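Local coordinates for protein beta sliding clamp (Borrelia burgdorferi, PDB 6DJ8) that probably encircles DNA as a ring-shaped head-to-tail homodimer and tethers DNA polymerases and other proteins to it, giving them processivity, at residues E27-I32 with F227-L231; M38-A44 with E129-S133; Y149-I153 with V212-F218; R302-L306 with P389-G393; L311-L315 with E327-D332. The contacts are given in a common frame with arbitrary orientation. Where two conformers were deposited one is given. Residue numbers count along the deposited sequence, not the author numbering.

Interaction 1 (E27-I32 with F227-L231); sequences EKAKGI and FLKHL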
# COMPACT_ATOMS: atom_id res chain seq x y z
N GLU A 27 -8.98 2.17 17.40
CA GLU A 27 -7.88 1.78 16.52
C GLU A 27 -6.72 1.23 17.33
O GLU A 27 -6.15 0.18 16.99
CB GLU A 27 -7.45 2.98 15.67
CG GLU A 27 -6.47 2.67 14.55
CD GLU A 27 -5.03 2.68 15.02
OE1 GLU A 27 -4.74 3.33 16.05
OE2 GLU A 27 -4.19 2.02 14.37
N LYS A 28 -6.39 1.89 18.45
CA LYS A 28 -5.32 1.41 19.31
C LYS A 28 -5.68 0.07 19.93
O LYS A 28 -4.91 -0.89 19.83
CB LYS A 28 -5.04 2.44 20.41
CG LYS A 28 -4.33 3.69 19.89
CD LYS A 28 -4.33 4.79 20.93
CE LYS A 28 -3.72 6.07 20.38
NZ LYS A 28 -3.49 7.09 21.44
N ALA A 29 -6.87 -0.03 20.54
CA ALA A 29 -7.23 -1.24 21.28
C ALA A 29 -7.26 -2.45 20.37
O ALA A 29 -6.83 -3.55 20.76
CB ALA A 29 -8.60 -1.06 21.96
N LYS A 30 -7.75 -2.29 19.14
CA LYS A 30 -7.88 -3.46 18.29
C LYS A 30 -6.55 -3.85 17.67
O LYS A 30 -6.48 -4.87 16.98
CB LYS A 30 -8.93 -3.21 17.19
CG LYS A 30 -8.43 -2.51 15.96
CD LYS A 30 -9.60 -2.10 15.06
CE LYS A 30 -9.34 -2.42 13.60
NZ LYS A 30 -8.07 -1.83 13.09
N GLY A 31 -5.48 -3.11 17.96
CA GLY A 31 -4.18 -3.46 17.42
C GLY A 31 -3.72 -4.85 17.79
O GLY A 31 -3.04 -5.50 17.00
N ILE A 32 -4.14 -5.36 18.95
CA ILE A 32 -3.71 -6.69 19.39
C ILE A 32 -4.74 -7.76 19.06
O ILE A 32 -4.54 -8.92 19.42
CB ILE A 32 -3.37 -6.70 20.88
CG1 ILE A 32 -4.57 -6.21 21.70
CG2 ILE A 32 -2.12 -5.86 21.14
CD1 ILE A 32 -4.41 -6.45 23.20
N PHE A 227 3.38 -3.22 20.32
CA PHE A 227 2.11 -2.56 20.61
C PHE A 227 2.32 -1.20 21.27
O PHE A 227 1.76 -0.18 20.85
CB PHE A 227 1.31 -3.49 21.53
CG PHE A 227 -0.07 -3.03 21.86
CD1 PHE A 227 -0.89 -2.48 20.88
CD2 PHE A 227 -0.58 -3.23 23.13
CE1 PHE A 227 -2.20 -2.10 21.19
CE2 PHE A 227 -1.88 -2.86 23.45
CZ PHE A 227 -2.69 -2.29 22.47
N LEU A 228 3.18 -1.18 22.29
CA LEU A 228 3.42 0.00 23.10
C LEU A 228 3.96 1.16 22.28
O LEU A 228 3.63 2.33 22.54
CB LEU A 228 4.43 -0.34 24.20
CG LEU A 228 3.87 -1.01 25.44
CD1 LEU A 228 5.02 -1.52 26.27
CD2 LEU A 228 3.09 0.02 26.19
N LYS A 229 4.86 0.88 21.34
CA LYS A 229 5.48 1.99 20.63
C LYS A 229 4.46 2.74 19.79
O LYS A 229 4.65 3.93 19.54
CB LYS A 229 6.68 1.51 19.80
CG LYS A 229 6.43 0.43 18.76
CD LYS A 229 7.75 0.10 18.07
CE LYS A 229 7.79 -1.31 17.49
NZ LYS A 229 9.19 -1.71 17.16
N HIS A 230 3.36 2.10 19.41
CA HIS A 230 2.23 2.78 18.78
C HIS A 230 1.39 3.57 19.79
O HIS A 230 0.70 4.51 19.40
CB HIS A 230 1.37 1.75 18.04
CG HIS A 230 0.14 2.33 17.41
ND1 HIS A 230 0.16 3.47 16.63
CD2 HIS A 230 -1.15 1.92 17.43
CE1 HIS A 230 -1.06 3.73 16.20
NE2 HIS A 230 -1.88 2.81 16.68
N LEU A 231 1.42 3.20 21.08
CA LEU A 231 0.55 3.85 22.06
C LEU A 231 1.18 5.06 22.73
O LEU A 231 0.47 6.02 23.06
CB LEU A 231 0.16 2.86 23.17
CG LEU A 231 -0.58 1.60 22.76
CD1 LEU A 231 -0.81 0.74 23.95
CD2 LEU A 231 -1.92 1.98 22.16

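Interaction 2 (M38-A44 with E129-S133); sequences MNDIWSA and EPTFS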
# COMPACT_ATOMS: atom_id res chain seq x y z
N MET A 38 -16.82 -12.16 12.63
CA MET A 38 -17.70 -11.30 13.41
C MET A 38 -18.39 -12.02 14.57
O MET A 38 -18.74 -11.37 15.56
CB MET A 38 -18.73 -10.71 12.44
CG MET A 38 -19.93 -10.04 13.04
SD MET A 38 -21.02 -9.57 11.67
CE MET A 38 -22.22 -8.59 12.54
N ASN A 39 -18.53 -13.34 14.49
CA ASN A 39 -19.10 -14.12 15.59
C ASN A 39 -18.08 -14.51 16.64
O ASN A 39 -18.45 -15.16 17.62
CB ASN A 39 -19.79 -15.39 15.09
CG ASN A 39 -21.12 -15.10 14.45
OD1 ASN A 39 -21.74 -14.08 14.74
ND2 ASN A 39 -21.59 -16.00 13.60
N ASP A 40 -16.81 -14.14 16.47
CA ASP A 40 -15.75 -14.57 17.37
C ASP A 40 -15.58 -13.59 18.52
O ASP A 40 -15.21 -12.43 18.31
CB ASP A 40 -14.45 -14.68 16.59
CG ASP A 40 -13.31 -15.16 17.44
OD1 ASP A 40 -13.56 -15.64 18.56
OD2 ASP A 40 -12.16 -15.00 16.99
N ILE A 41 -15.76 -14.07 19.75
CA ILE A 41 -15.62 -13.18 20.90
C ILE A 41 -14.19 -12.68 21.05
O ILE A 41 -13.98 -11.62 21.65
CB ILE A 41 -16.08 -13.85 22.21
CG1 ILE A 41 -15.20 -15.04 22.56
CG2 ILE A 41 -17.55 -14.26 22.15
CD1 ILE A 41 -15.37 -15.48 23.99
N TRP A 42 -13.21 -13.41 20.52
CA TRP A 42 -11.82 -12.96 20.58
C TRP A 42 -11.49 -12.00 19.45
O TRP A 42 -10.35 -11.52 19.37
CB TRP A 42 -10.88 -14.17 20.56
CG TRP A 42 -11.25 -15.12 21.65
CD1 TRP A 42 -11.76 -16.38 21.51
CD2 TRP A 42 -11.20 -14.86 23.07
NE1 TRP A 42 -12.00 -16.93 22.75
CE2 TRP A 42 -11.67 -16.02 23.72
CE3 TRP A 42 -10.78 -13.77 23.85
CZ2 TRP A 42 -11.75 -16.12 25.10
CZ3 TRP A 42 -10.87 -13.87 25.22
CH2 TRP A 42 -11.34 -15.04 25.83
N SER A 43 -12.46 -11.69 18.60
CA SER A 43 -12.35 -10.61 17.64
C SER A 43 -13.07 -9.36 18.13
O SER A 43 -13.12 -8.35 17.42
CB SER A 43 -12.91 -11.04 16.29
OG SER A 43 -12.07 -12.04 15.70
N ALA A 44 -13.62 -9.41 19.34
CA ALA A 44 -14.41 -8.33 19.90
C ALA A 44 -13.58 -7.50 20.87
O ALA A 44 -12.51 -7.91 21.32
CB ALA A 44 -15.64 -8.88 20.61
N GLU A 129 -25.26 -1.73 14.83
CA GLU A 129 -24.14 -2.66 14.97
C GLU A 129 -24.52 -3.79 15.92
O GLU A 129 -24.74 -3.54 17.12
CB GLU A 129 -22.90 -1.94 15.48
CG GLU A 129 -22.28 -0.96 14.47
CD GLU A 129 -21.59 -1.67 13.30
OE1 GLU A 129 -21.46 -2.92 13.33
OE2 GLU A 129 -21.17 -0.98 12.34
N PRO A 130 -24.62 -5.01 15.43
CA PRO A 130 -24.96 -6.12 16.32
C PRO A 130 -23.86 -6.36 17.34
O PRO A 130 -22.69 -6.09 17.09
CB PRO A 130 -25.14 -7.33 15.38
CG PRO A 130 -24.63 -6.87 14.03
CD PRO A 130 -24.84 -5.38 14.03
N THR A 131 -24.28 -6.81 18.51
CA THR A 131 -23.40 -7.04 19.65
C THR A 131 -23.51 -8.48 20.13
O THR A 131 -24.40 -9.23 19.72
CB THR A 131 -23.73 -6.09 20.80
OG1 THR A 131 -25.08 -6.33 21.23
CG2 THR A 131 -23.58 -4.65 20.36
N PHE A 132 -22.60 -8.86 21.02
CA PHE A 132 -22.72 -10.16 21.64
C PHE A 132 -23.77 -10.11 22.74
O PHE A 132 -24.18 -9.04 23.19
CB PHE A 132 -21.37 -10.62 22.19
CG PHE A 132 -20.43 -11.06 21.12
CD1 PHE A 132 -19.63 -10.13 20.46
CD2 PHE A 132 -20.38 -12.39 20.72
CE1 PHE A 132 -18.79 -10.52 19.44
CE2 PHE A 132 -19.53 -12.79 19.70
CZ PHE A 132 -18.73 -11.86 19.06
N SER A 133 -24.23 -11.29 23.14
CA SER A 133 -25.15 -11.43 24.26
C SER A 133 -24.42 -11.13 25.56
O SER A 133 -23.19 -11.18 25.64
CB SER A 133 -25.75 -12.84 24.30

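Interaction 3 (Y149-I153 with V212-F218); sequences YTFGI and VEEDVNF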
# COMPACT_ATOMS: atom_id res chain seq x y z
N TYR A 149 3.65 -6.92 43.14
CA TYR A 149 4.75 -6.46 42.31
C TYR A 149 6.09 -6.59 43.02
O TYR A 149 6.22 -6.22 44.19
CB TYR A 149 4.50 -5.01 41.87
CG TYR A 149 3.25 -4.91 41.04
CD1 TYR A 149 2.99 -5.83 40.03
CD2 TYR A 149 2.30 -3.92 41.28
CE1 TYR A 149 1.85 -5.76 39.27
CE2 TYR A 149 1.14 -3.84 40.52
CZ TYR A 149 0.92 -4.77 39.51
OH TYR A 149 -0.22 -4.70 38.74
N THR A 150 7.07 -7.15 42.32
CA THR A 150 8.40 -7.34 42.88
C THR A 150 9.31 -6.15 42.58
O THR A 150 10.23 -5.87 43.36
CB THR A 150 9.00 -8.66 42.35
OG1 THR A 150 8.59 -9.73 43.22
CG2 THR A 150 10.53 -8.61 42.27
N PHE A 151 9.06 -5.43 41.49
CA PHE A 151 9.92 -4.31 41.14
C PHE A 151 9.18 -3.42 40.15
O PHE A 151 8.40 -3.91 39.33
CB PHE A 151 11.26 -4.87 40.60
CG PHE A 151 11.82 -4.15 39.41
CD1 PHE A 151 12.31 -2.86 39.52
CD2 PHE A 151 11.93 -4.80 38.19
CE1 PHE A 151 12.85 -2.22 38.41
CE2 PHE A 151 12.48 -4.16 37.09
CZ PHE A 151 12.93 -2.87 37.20
N GLY A 152 9.37 -2.11 40.30
CA GLY A 152 8.75 -1.14 39.41
C GLY A 152 9.66 0.05 39.20
O GLY A 152 10.46 0.41 40.07
N ILE A 153 9.55 0.66 38.02
CA ILE A 153 10.26 1.90 37.70
C ILE A 153 9.30 2.84 36.99
O ILE A 153 8.27 2.43 36.46
CB ILE A 153 11.48 1.69 36.78
CG1 ILE A 153 11.08 0.88 35.55
CG2 ILE A 153 12.62 1.03 37.54
CD1 ILE A 153 12.09 0.93 34.44
N VAL A 212 18.41 0.00 39.92
CA VAL A 212 17.42 -0.89 40.50
C VAL A 212 18.11 -1.71 41.58
O VAL A 212 19.10 -2.41 41.31
CB VAL A 212 16.78 -1.80 39.44
CG1 VAL A 212 15.75 -2.70 40.08
CG2 VAL A 212 16.14 -0.96 38.32
N GLU A 213 17.61 -1.61 42.82
CA GLU A 213 18.20 -2.36 43.92
C GLU A 213 17.77 -3.82 43.89
O GLU A 213 18.54 -4.70 44.28
CB GLU A 213 17.85 -1.70 45.25
CG GLU A 213 18.21 -0.21 45.33
CD GLU A 213 19.71 0.08 45.29
OE1 GLU A 213 20.51 -0.85 45.50
OE2 GLU A 213 20.09 1.25 45.04
N GLU A 214 16.54 -4.09 43.44
CA GLU A 214 16.03 -5.45 43.46
C GLU A 214 16.72 -6.30 42.39
O GLU A 214 17.49 -5.82 41.56
CB GLU A 214 14.51 -5.45 43.25
CG GLU A 214 13.73 -4.58 44.25
CD GLU A 214 13.70 -3.10 43.89
OE1 GLU A 214 14.58 -2.63 43.14
OE2 GLU A 214 12.79 -2.39 44.37
N ASP A 215 16.46 -7.61 42.45
CA ASP A 215 16.91 -8.52 41.41
C ASP A 215 16.03 -8.36 40.18
O ASP A 215 14.82 -8.16 40.29
CB ASP A 215 16.89 -9.97 41.89
CG ASP A 215 17.71 -10.18 43.16
OD1 ASP A 215 18.74 -9.50 43.35
OD2 ASP A 215 17.32 -11.04 43.98
N VAL A 216 16.65 -8.43 39.01
CA VAL A 216 15.97 -8.21 37.74
C VAL A 216 16.32 -9.40 36.86
O VAL A 216 17.49 -9.57 36.49
CB VAL A 216 16.41 -6.90 37.08
CG1 VAL A 216 15.63 -6.63 35.78
CG2 VAL A 216 16.28 -5.75 38.07
N ASN A 217 15.32 -10.21 36.52
CA ASN A 217 15.55 -11.38 35.68
C ASN A 217 14.22 -11.77 35.05
O ASN A 217 13.57 -12.72 35.50
CB ASN A 217 16.17 -12.53 36.50
CG ASN A 217 16.36 -13.80 35.68
OD1 ASN A 217 16.62 -13.74 34.47
ND2 ASN A 217 16.26 -14.95 36.33
N PHE A 218 13.80 -11.04 34.00
CA PHE A 218 12.47 -11.18 33.44
C PHE A 218 12.55 -11.20 31.92
O PHE A 218 13.32 -10.46 31.32
CB PHE A 218 11.55 -10.02 33.88
CG PHE A 218 11.57 -9.75 35.36
CD1 PHE A 218 10.96 -10.63 36.24
CD2 PHE A 218 12.19 -8.62 35.87
CE1 PHE A 218 10.98 -10.39 37.62
CE2 PHE A 218 12.22 -8.37 37.23
CZ PHE A 218 11.61 -9.26 38.12

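Interaction 4 (R302-L306 with P389-G393); sequences RKLVL and PMSLG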
# COMPACT_ATOMS: atom_id res chain seq x y z
N ARG A 302 19.86 -13.02 1.24
CA ARG A 302 20.24 -11.75 1.84
C ARG A 302 21.76 -11.58 1.94
O ARG A 302 22.23 -10.62 2.56
CB ARG A 302 19.61 -11.52 3.23
CG ARG A 302 18.11 -11.89 3.31
CD ARG A 302 17.30 -11.33 2.13
NE ARG A 302 17.15 -9.87 2.14
CZ ARG A 302 17.25 -9.09 1.06
NH1 ARG A 302 17.08 -7.78 1.17
NH2 ARG A 302 17.53 -9.62 -0.13
N LYS A 303 22.54 -12.44 1.27
CA LYS A 303 24.00 -12.45 1.46
C LYS A 303 24.61 -11.24 0.77
O LYS A 303 24.64 -11.16 -0.46
CB LYS A 303 24.62 -13.73 0.91
CG LYS A 303 26.15 -13.80 1.13
CD LYS A 303 26.75 -15.16 0.75
CE LYS A 303 28.26 -15.07 0.64
NZ LYS A 303 28.93 -16.30 0.09
N LEU A 304 25.08 -10.30 1.57
CA LEU A 304 25.81 -9.13 1.10
C LEU A 304 27.29 -9.32 1.43
O LEU A 304 27.62 -9.66 2.56
CB LEU A 304 25.27 -7.88 1.77
CG LEU A 304 26.06 -6.59 1.58
CD1 LEU A 304 25.94 -6.16 0.11
CD2 LEU A 304 25.52 -5.53 2.53
N VAL A 305 28.18 -9.12 0.45
CA VAL A 305 29.61 -9.27 0.69
C VAL A 305 30.23 -7.90 0.89
O VAL A 305 30.17 -7.04 -0.01
CB VAL A 305 30.32 -10.03 -0.45
CG1 VAL A 305 31.85 -10.04 -0.20
CG2 VAL A 305 29.78 -11.44 -0.55
N LEU A 306 30.84 -7.70 2.06
CA LEU A 306 31.48 -6.44 2.43
C LEU A 306 32.99 -6.60 2.37
O LEU A 306 33.53 -7.60 2.86
CB LEU A 306 31.12 -6.02 3.86
CG LEU A 306 29.66 -5.81 4.21
CD1 LEU A 306 29.50 -5.43 5.68
CD2 LEU A 306 29.10 -4.73 3.30
N PRO A 389 28.36 -12.61 11.21
CA PRO A 389 28.55 -12.70 9.77
C PRO A 389 28.03 -14.03 9.24
O PRO A 389 27.92 -15.02 9.97
CB PRO A 389 30.07 -12.59 9.58
CG PRO A 389 30.65 -13.07 10.88
CD PRO A 389 29.66 -12.57 11.91
N MET A 390 27.71 -14.03 7.96
CA MET A 390 27.39 -15.25 7.24
C MET A 390 28.67 -15.88 6.70
O MET A 390 29.67 -15.20 6.48
CB MET A 390 26.43 -14.95 6.09
CG MET A 390 25.06 -14.46 6.56
SD MET A 390 23.99 -13.95 5.20
CE MET A 390 23.90 -15.47 4.25
N SER A 391 28.66 -17.20 6.51
CA SER A 391 29.84 -17.94 5.98
C SER A 391 30.13 -17.46 4.57
O SER A 391 29.24 -17.50 3.74
CB SER A 391 29.62 -19.40 5.99
OG SER A 391 29.39 -19.84 7.30
N LEU A 392 31.37 -17.10 4.31
CA LEU A 392 31.69 -16.45 3.05
C LEU A 392 31.73 -17.46 1.90
O LEU A 392 31.09 -17.25 0.86
CB LEU A 392 33.00 -15.67 3.16
CG LEU A 392 33.31 -14.74 1.99
CD1 LEU A 392 32.07 -13.99 1.54
CD2 LEU A 392 34.39 -13.78 2.42
N GLY A 393 32.46 -18.55 2.08
CA GLY A 393 32.55 -19.58 1.05
C GLY A 393 33.70 -19.38 0.07
O GLY A 393 34.31 -20.34 -0.42
OXT GLY A 393 34.06 -18.25 -0.27

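Interaction 5 (L311-L315 with E327-D332); sequences LQLKL and EFFIKD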
# COMPACT_ATOMS: atom_id res chain seq x y z
N LEU A 311 41.11 2.52 2.14
CA LEU A 311 40.58 3.59 1.31
C LEU A 311 39.08 3.50 1.05
O LEU A 311 38.47 4.52 0.71
CB LEU A 311 41.31 3.64 -0.04
CG LEU A 311 42.78 4.03 0.03
CD1 LEU A 311 43.33 4.26 -1.36
CD2 LEU A 311 43.00 5.25 0.93
N GLN A 312 38.47 2.33 1.20
CA GLN A 312 37.07 2.23 0.83
C GLN A 312 36.43 1.04 1.52
O GLN A 312 37.10 0.08 1.91
CB GLN A 312 36.89 2.06 -0.67
CG GLN A 312 37.26 0.66 -1.10
CD GLN A 312 38.30 0.62 -2.17
OE1 GLN A 312 38.80 1.65 -2.60
NE2 GLN A 312 38.68 -0.59 -2.57
N LEU A 313 35.10 1.09 1.59
CA LEU A 313 34.27 -0.05 1.91
C LEU A 313 33.58 -0.47 0.62
O LEU A 313 32.95 0.36 -0.05
CB LEU A 313 33.22 0.32 2.96
CG LEU A 313 32.09 -0.68 3.19
CD1 LEU A 313 32.63 -2.01 3.71
CD2 LEU A 313 31.00 -0.11 4.14
N LYS A 314 33.68 -1.75 0.28
CA LYS A 314 33.07 -2.29 -0.93
C LYS A 314 31.83 -3.09 -0.56
O LYS A 314 31.87 -3.92 0.35
CB LYS A 314 34.07 -3.17 -1.69
CG LYS A 314 33.47 -3.82 -2.94
CD LYS A 314 34.44 -4.80 -3.60
CE LYS A 314 33.92 -5.17 -4.99
NZ LYS A 314 34.44 -6.46 -5.53
N LEU A 315 30.72 -2.81 -1.23
CA LEU A 315 29.48 -3.56 -1.06
C LEU A 315 29.21 -4.30 -2.36
O LEU A 315 29.12 -3.68 -3.42
CB LEU A 315 28.30 -2.65 -0.72
CG LEU A 315 28.47 -1.40 0.13
CD1 LEU A 315 27.18 -0.58 0.07
CD2 LEU A 315 28.81 -1.73 1.57
N GLU A 327 28.29 -3.64 -7.67
CA GLU A 327 29.38 -3.28 -6.77
C GLU A 327 29.32 -1.79 -6.47
O GLU A 327 29.32 -0.97 -7.40
CB GLU A 327 30.75 -3.60 -7.37
CG GLU A 327 30.98 -5.04 -7.78
CD GLU A 327 32.30 -5.22 -8.53
OE1 GLU A 327 33.21 -5.90 -7.99
OE2 GLU A 327 32.45 -4.65 -9.63
N PHE A 328 29.29 -1.44 -5.19
CA PHE A 328 29.29 -0.04 -4.77
C PHE A 328 30.38 0.20 -3.74
O PHE A 328 30.63 -0.63 -2.86
CB PHE A 328 27.96 0.38 -4.17
CG PHE A 328 26.79 0.23 -5.13
CD1 PHE A 328 26.17 -1.00 -5.29
CD2 PHE A 328 26.32 1.31 -5.85
CE1 PHE A 328 25.08 -1.16 -6.17
CE2 PHE A 328 25.24 1.17 -6.73
CZ PHE A 328 24.62 -0.07 -6.88
N PHE A 329 30.96 1.40 -3.81
CA PHE A 329 32.07 1.81 -2.97
C PHE A 329 31.70 3.06 -2.18
O PHE A 329 31.01 3.95 -2.69
CB PHE A 329 33.31 2.06 -3.83
CG PHE A 329 33.81 0.84 -4.53
CD1 PHE A 329 33.29 0.46 -5.76
CD2 PHE A 329 34.82 0.06 -3.95
CE1 PHE A 329 33.76 -0.67 -6.41
CE2 PHE A 329 35.29 -1.07 -4.59
CZ PHE A 329 34.76 -1.44 -5.83
N ILE A 330 32.18 3.11 -0.94
CA ILE A 330 32.05 4.28 -0.08
C ILE A 330 33.44 4.69 0.35
O ILE A 330 34.21 3.85 0.84
CB ILE A 330 31.17 3.98 1.15
CG1 ILE A 330 29.75 3.59 0.69
CG2 ILE A 330 31.15 5.18 2.10
CD1 ILE A 330 28.79 3.16 1.86
N LYS A 331 33.78 5.96 0.13
CA LYS A 331 35.14 6.44 0.33
C LYS A 331 35.13 7.75 1.12
O LYS A 331 34.07 8.25 1.49
CB LYS A 331 35.86 6.64 -1.01
CG LYS A 331 35.87 5.41 -1.91
CD LYS A 331 36.49 5.73 -3.29
CE LYS A 331 36.58 4.47 -4.15
NZ LYS A 331 37.09 4.77 -5.54
N ASP A 332 36.32 8.28 1.36
CA ASP A 332 36.46 9.56 2.04
C ASP A 332 35.60 10.62 1.35
O ASP A 332 35.53 10.64 0.11
CB ASP A 332 37.94 9.98 2.05
CG ASP A 332 38.16 11.33 2.71
OD1 ASP A 332 38.02 12.36 2.03
OD2 ASP A 332 38.47 11.35 3.92
O HOH W 1 38.77 6.90 1.53

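Interaction 1 (E27-I32 with F227-L231)
A helix-to-helix contact joins two of the three repeated domains of the sliding clamp: the C-terminal end of helix 19-29, with the turn after it, meets helix 223-231. The first belongs to the N-terminal domain, the second to the central domain. Phe227 is the central residue of the contact. Its ring edge reaches Lys28 O, 3.3 Å from Phe227 CE1, and Ile32 covers one ring face in a CH-pi contact. Gly31 CA passes 4.5 Å from Phe227 CE1, and a side chain there would be tight against the ring. Lys28 lays its aliphatic part on Leu231, with CB 3.6 Å from Leu231 CD2, while its NZ is hydrogen-bonded to Tyr254 OH. Beneath the two helices lie Phe65 and Ile256, from adjacent strands of the sheet that runs on from one domain to the next. On the more exposed side a His-carboxylate hydrogen bond spans the gap, His230 NE2 donating to Glu27 OE1 over 3.0 Å.

Interaction 2 (M38-A44 with E129-S133)
In the N-terminal clamp domain, the ring of Phe132 packs into a turn: just beyond strand 126-130, outermost of its sheet within the chain, it enters the loop leading into strand 44-50. The loop is shaped by an Asx turn, in which Asp40, with chi1 t, folds OD1 back to accept from Trp42 N at 3.0 Å; a 3-10 turn follows over 41-43. Asp40 also forms a salt bridge with Arg36, so its carboxylate serves the loop itself, not the 129-133 segment. Phe132 takes the m rotamer with chi2 near 86°, which carries the ring into the curve of the loop. There Asn39 O lies at the ring edge, 3.3 Å from Phe132 CE2, and Ala44 CB sits 3.7 Å from Phe132 CE1. Ile41, with chi1 p, brings CG2 to 3.5 Å from Phe132 CE2, although its longer branch leads away. Met38 is fully extended, t at all three chi angles, and so spans the 9.4 Å between Met38 CA and Pro130 CA. These two residues also border the dimer interface, packing on Thr322 and Arg324 of the second subunit. At the chain tip, Met38 CE presses to 3.3 Å from Pro130 CG.

Interaction 3 (Y149-I153 with V212-F218)
A classic beta bulge opens this contact: Thr150 and Phe151 both face Phe242 of the neighbouring strand at the start of edge strand 151-156. This strand closes one side of an antiparallel sheet of the clamp, and the segment 212-218 that packs against it links two strands of another sheet. The contact therefore joins the margin of one sheet to a loop of the next through side chains rather than backbone pairing. Phe151 holds the centre, with chi1 at 139°, between the usual wells. Phe151 CE1 lies 3.4 Å from Val212 CG1 and Phe151 CE2 4.2 Å from Val216 CG1. Phe218 comes to the edge of the Phe151 ring, while its own ring stacks on Phe242, which also meets Phe151; three aromatic rings thus gather where the sheets approach. Further along the strand, Ile153 CG2 touches Val212 CG2 at 4.1 Å. The outer margin is looser. Glu214 points its CA-to-CB bond at the strand, and its aliphatic part passes Thr150, with Glu214 CG 3.8 Å from Thr150 O. Lys187 bonds to the backbone oxygen of Glu214, tying the loop to strand 182-187. The closest approach between the two rings is from Phe151 CD2 to Phe218 CE2, 3.7 Å.

Interaction 4 (R302-L306 with P389-G393)
In the C-terminal clamp domain, the tail of the chain leaves strand 383-387 and runs past the start of strand 303-308. Pro389 leads into the contact, and Met390 makes the first touch: its chain, m then t then p, folds so that CE rests 3.8 Å from Lys303 CB. Met390 and Ser391 also pack on modified side chains of the bound natural-product peptide, and Ser391 makes backbone hydrogen bonds to it; as in related clamps, the peptide probably occupies the pocket where partner proteins bind. The CA-to-CB bond of Ser391 points away from the strand. Leu392 follows with two kinds of contact. Leu392 O accepts a very short hydrogen bond from Lys303 NZ, 2.5 Å, for which the lysine is extended, t at every chi angle. Leu392 CD1 lies 4.0 Å from Val305 CG2, adding an apolar touch. Gly393, poorly ordered, ends the chain with its carboxylate. Around this surface contact, strand 342-347 lies beside both segments: Leu304 and Leu306 pair with it by backbone, Met390 makes a backbone hydrogen bond with Ala345, and Leu392 packs on Val343. Leu304 turns away from the tail to helices 284-294 and 348-355.

Interaction 5 (L311-L315 with E327-D332)
Two antiparallel strands, 312-315 and 327-331, form the arms of a beta hairpin, their axes 4.7 Å apart at closest approach and their directions 160° apart. Leu313 with Ile330 and Leu315 with Phe328 are hydrogen-bonded pairs. In the first, Leu313 N to Ile330 O and Ile330 N to Leu313 O are both 3.0 Å; in the second, Leu315 N to Phe328 O is 2.7 Å and Phe328 N to Leu315 O is 2.9 Å. Lys314 and Phe329 make the non-hydrogen-bonded pair between them. Where the strands part, a water donates to Leu311 O at 2.5 Å and accepts from Asp332 N at 2.8 Å. On one face, the Phe329 ring lies between Gln312 and Lys314, with CD2 3.8 Å from Gln312 CG and CE2 3.7 Å from Lys314 CG. Lys314 NZ goes on to a 2.8 Å salt bridge with Glu327 OE1. Leu313, Leu315, Phe328 and Ile330 share the other face, where Leu315 CD1 and Ile330 CD1 are 4.4 Å apart. That face meets helix 284-294 through Arg290, Arg293 and Val294. Strand 303-308 flanks the 312-318 arm, and at Glu327 the sheet continues into a strand of the second subunit, as in a closed clamp ring.

The five contacts follow the subunit's arc. The centre of interaction 1 is about 8 Å from the centre of the chain, where the first two domains meet. Interactions 2 and 5 lie on opposite sides of that centre, about 57 Å apart between centres, yet both touch the second subunit, as head-to-tail dimerisation requires. Interactions 4 and 5 share one sheet: their centres are about 16 Å apart, and Leu306 CD2 packs 3.5 Å from Leu315 CD2. Met390 and Ser391 of interaction 4 touch the bound peptide, so a peptide-binding tail and an interface hairpin lie in one C-terminal domain. Interaction 3 stands apart, about 26 Å from interaction 1 and 40 Å from interaction 4 between centres.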